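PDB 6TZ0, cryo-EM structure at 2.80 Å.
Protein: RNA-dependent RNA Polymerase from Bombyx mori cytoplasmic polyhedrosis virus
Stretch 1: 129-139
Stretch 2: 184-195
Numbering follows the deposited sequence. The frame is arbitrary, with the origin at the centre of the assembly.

Stretch 1 (129-139) LDKLMHVKQRK
Stretch 2, residues 184-195: YESPSQDKIIFN

Residues 129-134 form the end of a helix that begins earlier in the chain, carried by i to i+4 bonds such as H134 N to D130 O (2.9 Å). A type I turn from V135 to R138 follows, and R138 leaves it extended (phi/psi -80/107). In the second stretch, the segment around Y184 and E185 pairs with the strand through I192-F194: Y184 N reaches I193 O at 2.8 Å, and S186 N reaches K191 O at 3.3 Å. The intervening 187-189 have helical phi/psi, and D190 takes a positive phi (57/51), with its N bonded to S186 O at 2.8 Å.

Helix and strand cross almost perpendicularly, at 87°, with axes 8.0 Å apart at closest approach. In register, H134 faces I192 (CA-CA 5.1 Å) and V135 faces K191 (CA-CA 4.7 Å). One backbone hydrogen bond joins them, I192 N to H134 O, 2.9 Å and 161° at the hydrogen; K191 CA adds a CA-H...O contact to H134 O at 3.5 Å.

H134 (chi1 m, chi2 80°) donates from ND1 to D130 O (3.1 Å, 137°). The F194 ring (m, chi2 -88°) turns its edge toward the H134 face, offset, with centroids 5.0 Å apart and planes at 85°; H134 NE2 lies 3.3 Å from F194 CD2.

The CA-to-CB bond of R138 points toward the second stretch, and its side chain has chi1 p, chi2 t, chi3 m and chi4 -90°. Its NE donates to E185 OE1 (2.9 Å, 152°) in a salt bridge near the guanidinium plane, E185 being p, t. A longer salt bridge links R138 NH1 to D190 OD1 at 3.5 Å. Nearer the backbone, R138 CB packs on I192 CG1 (3.7 Å), and I192 CD1 (chi1 m, chi2 t) also meets Q137 CB at 3.8 Å. D130 OD2 and K191 NZ, 4.3 Å apart, lie beyond salt-bridge range.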

# COMPACT_ATOMS: atom_id res chain seq x y z
N LEU A 129 -27.05 -8.99 -1.85
CA LEU A 129 -27.34 -9.21 -0.43
C LEU A 129 -27.30 -10.69 -0.07
O LEU A 129 -26.93 -11.04 1.06
CB LEU A 129 -28.68 -8.58 -0.07
CG LEU A 129 -28.63 -7.06 -0.14
CD1 LEU A 129 -29.98 -6.46 0.05
CD2 LEU A 129 -27.66 -6.50 0.88
N ASP A 130 -27.66 -11.56 -1.01
CA ASP A 130 -27.43 -12.99 -0.84
C ASP A 130 -25.94 -13.29 -0.70
O ASP A 130 -25.54 -14.08 0.16
CB ASP A 130 -28.01 -13.76 -2.03
CG ASP A 130 -28.07 -15.27 -1.81
OD1 ASP A 130 -27.75 -15.75 -0.71
OD2 ASP A 130 -28.44 -15.99 -2.76
N LYS A 131 -25.12 -12.66 -1.54
CA LYS A 131 -23.67 -12.81 -1.43
C LYS A 131 -23.14 -12.27 -0.11
O LYS A 131 -22.19 -12.82 0.46
CB LYS A 131 -23.00 -12.10 -2.61
CG LYS A 131 -21.50 -12.29 -2.69
CD LYS A 131 -20.91 -11.61 -3.91
CE LYS A 131 -19.40 -11.80 -3.94
NZ LYS A 131 -18.76 -11.17 -5.14
N LEU A 132 -23.76 -11.22 0.41
CA LEU A 132 -23.37 -10.65 1.70
C LEU A 132 -23.66 -11.64 2.82
O LEU A 132 -22.82 -11.86 3.70
CB LEU A 132 -24.13 -9.34 1.92
CG LEU A 132 -23.61 -8.24 2.85
CD1 LEU A 132 -24.30 -6.94 2.53
CD2 LEU A 132 -23.81 -8.53 4.29
N MET A 133 -24.85 -12.23 2.82
CA MET A 133 -25.25 -13.10 3.92
C MET A 133 -24.62 -14.48 3.83
O MET A 133 -24.39 -15.13 4.85
CB MET A 133 -26.78 -13.16 3.98
CG MET A 133 -27.37 -14.04 5.07
SD MET A 133 -29.13 -13.82 5.32
CE MET A 133 -29.82 -14.43 3.80
N HIS A 134 -24.25 -14.93 2.63
CA HIS A 134 -23.81 -16.30 2.44
C HIS A 134 -22.32 -16.47 2.15
O HIS A 134 -21.78 -17.54 2.44
CB HIS A 134 -24.61 -16.96 1.31
CG HIS A 134 -26.01 -17.29 1.69
ND1 HIS A 134 -27.02 -16.36 1.72
CD2 HIS A 134 -26.58 -18.47 2.02
CE1 HIS A 134 -28.15 -16.95 2.08
NE2 HIS A 134 -27.91 -18.23 2.26
N VAL A 135 -21.65 -15.47 1.59
CA VAL A 135 -20.26 -15.62 1.16
C VAL A 135 -19.30 -14.84 2.05
O VAL A 135 -18.27 -15.37 2.46
CB VAL A 135 -20.10 -15.21 -0.33
CG1 VAL A 135 -18.65 -15.30 -0.77
CG2 VAL A 135 -20.97 -16.07 -1.21
N LYS A 136 -19.64 -13.60 2.39
CA LYS A 136 -18.76 -12.74 3.17
C LYS A 136 -18.60 -13.19 4.62
O LYS A 136 -17.69 -12.70 5.29
CB LYS A 136 -19.27 -11.30 3.17
CG LYS A 136 -19.23 -10.61 1.82
CD LYS A 136 -17.82 -10.35 1.38
CE LYS A 136 -17.79 -9.50 0.13
NZ LYS A 136 -18.32 -10.24 -1.03
N GLN A 137 -19.44 -14.10 5.12
CA GLN A 137 -19.34 -14.49 6.51
C GLN A 137 -18.42 -15.67 6.76
O GLN A 137 -17.97 -15.84 7.90
CB GLN A 137 -20.72 -14.79 7.09
CG GLN A 137 -21.56 -13.57 7.35
CD GLN A 137 -22.86 -13.90 8.05
OE1 GLN A 137 -23.17 -15.07 8.27
NE2 GLN A 137 -23.62 -12.88 8.40
N ARG A 138 -18.13 -16.51 5.77
CA ARG A 138 -17.24 -17.64 6.04
C ARG A 138 -15.80 -17.15 6.04
O ARG A 138 -15.23 -16.79 5.00
CB ARG A 138 -17.50 -18.81 5.09
CG ARG A 138 -17.42 -18.58 3.60
CD ARG A 138 -17.81 -19.85 2.88
NE ARG A 138 -16.86 -20.94 3.07
CZ ARG A 138 -15.82 -21.16 2.28
NH1 ARG A 138 -15.62 -20.38 1.23
NH2 ARG A 138 -15.00 -22.18 2.51
N LYS A 139 -15.22 -17.06 7.23
CA LYS A 139 -13.86 -16.58 7.46
C LYS A 139 -13.21 -17.54 8.43
O LYS A 139 -13.20 -17.29 9.64
CB LYS A 139 -13.87 -15.16 8.02
CG LYS A 139 -14.34 -14.11 7.08
CD LYS A 139 -14.35 -12.79 7.78
CE LYS A 139 -14.83 -11.73 6.85
NZ LYS A 139 -13.84 -11.49 5.77
N TYR A 184 -23.95 -24.98 7.34
CA TYR A 184 -22.64 -25.55 7.06
C TYR A 184 -22.07 -24.81 5.87
O TYR A 184 -22.77 -24.08 5.17
CB TYR A 184 -22.73 -27.06 6.79
CG TYR A 184 -23.50 -27.46 5.56
CD1 TYR A 184 -24.89 -27.58 5.59
CD2 TYR A 184 -22.85 -27.76 4.38
CE1 TYR A 184 -25.60 -27.95 4.48
CE2 TYR A 184 -23.55 -28.13 3.25
CZ TYR A 184 -24.92 -28.23 3.31
OH TYR A 184 -25.62 -28.60 2.19
N GLU A 185 -20.78 -25.01 5.63
CA GLU A 185 -20.11 -24.42 4.49
C GLU A 185 -19.58 -25.53 3.59
O GLU A 185 -19.29 -26.64 4.04
CB GLU A 185 -18.97 -23.49 4.92
CG GLU A 185 -17.85 -24.16 5.67
CD GLU A 185 -16.78 -23.18 6.10
OE1 GLU A 185 -16.93 -21.98 5.79
OE2 GLU A 185 -15.80 -23.59 6.75
N SER A 186 -19.46 -25.21 2.30
CA SER A 186 -18.92 -26.13 1.33
C SER A 186 -17.83 -25.41 0.54
O SER A 186 -18.07 -24.30 0.02
CB SER A 186 -20.00 -26.63 0.37
OG SER A 186 -20.44 -25.56 -0.44
N PRO A 187 -16.63 -25.98 0.43
CA PRO A 187 -15.61 -25.37 -0.43
C PRO A 187 -15.90 -25.55 -1.91
O PRO A 187 -15.29 -24.85 -2.73
CB PRO A 187 -14.33 -26.10 -0.02
CG PRO A 187 -14.80 -27.40 0.52
CD PRO A 187 -16.11 -27.14 1.18
N SER A 188 -16.81 -26.46 -2.28
CA SER A 188 -17.17 -26.61 -3.69
C SER A 188 -18.03 -25.45 -4.18
O SER A 188 -17.87 -25.02 -5.32
CB SER A 188 -17.91 -27.93 -3.89
OG SER A 188 -19.16 -27.92 -3.23
N GLN A 189 -18.92 -24.94 -3.34
CA GLN A 189 -19.76 -23.81 -3.71
C GLN A 189 -19.25 -22.49 -3.16
O GLN A 189 -19.68 -21.44 -3.65
CB GLN A 189 -21.20 -24.04 -3.23
CG GLN A 189 -21.86 -25.24 -3.86
CD GLN A 189 -23.26 -25.48 -3.33
OE1 GLN A 189 -23.73 -24.78 -2.44
NE2 GLN A 189 -23.92 -26.50 -3.87
N ASP A 190 -18.36 -22.54 -2.17
CA ASP A 190 -17.75 -21.37 -1.51
C ASP A 190 -18.80 -20.45 -0.91
O ASP A 190 -18.80 -19.23 -1.12
CB ASP A 190 -16.81 -20.61 -2.46
CG ASP A 190 -15.51 -21.35 -2.70
OD1 ASP A 190 -15.06 -22.05 -1.78
OD2 ASP A 190 -14.96 -21.23 -3.81
N LYS A 191 -19.70 -21.05 -0.13
CA LYS A 191 -20.72 -20.29 0.57
C LYS A 191 -21.20 -21.09 1.76
O LYS A 191 -20.91 -22.28 1.89
CB LYS A 191 -21.88 -19.92 -0.35
CG LYS A 191 -22.69 -21.08 -0.86
CD LYS A 191 -23.70 -20.58 -1.87
CE LYS A 191 -24.75 -19.72 -1.20
NZ LYS A 191 -25.79 -19.26 -2.15
N ILE A 192 -21.92 -20.42 2.65
CA ILE A 192 -22.51 -21.04 3.83
C ILE A 192 -23.93 -21.47 3.46
O ILE A 192 -24.79 -20.62 3.23
CB ILE A 192 -22.52 -20.09 5.02
CG1 ILE A 192 -21.10 -19.69 5.40
CG2 ILE A 192 -23.22 -20.72 6.20
CD1 ILE A 192 -21.05 -18.53 6.35
N ILE A 193 -24.17 -22.77 3.42
CA ILE A 193 -25.51 -23.28 3.16
C ILE A 193 -26.25 -23.40 4.48
O ILE A 193 -25.76 -24.03 5.42
CB ILE A 193 -25.45 -24.63 2.42
CG1 ILE A 193 -24.85 -24.48 1.02
CG2 ILE A 193 -26.82 -25.25 2.33
CD1 ILE A 193 -23.37 -24.82 0.92
N PHE A 194 -27.43 -22.78 4.55
CA PHE A 194 -28.29 -22.88 5.73
C PHE A 194 -29.16 -24.13 5.63
O PHE A 194 -29.72 -24.42 4.57
CB PHE A 194 -29.17 -21.64 5.85
CG PHE A 194 -28.42 -20.40 6.22
CD1 PHE A 194 -28.22 -20.07 7.55
CD2 PHE A 194 -27.90 -19.58 5.25
CE1 PHE A 194 -27.52 -18.93 7.90
CE2 PHE A 194 -27.20 -18.44 5.58
CZ PHE A 194 -27.02 -18.11 6.90
N ASN A 195 -29.27 -24.86 6.74
CA ASN A 195 -30.24 -25.94 6.84
C ASN A 195 -31.53 -25.48 7.49
O ASN A 195 -32.62 -25.81 7.01
CB ASN A 195 -29.66 -27.11 7.62
CG ASN A 195 -28.63 -27.88 6.84
OD1 ASN A 195 -28.78 -28.11 5.65
ND2 ASN A 195 -27.56 -28.29 7.52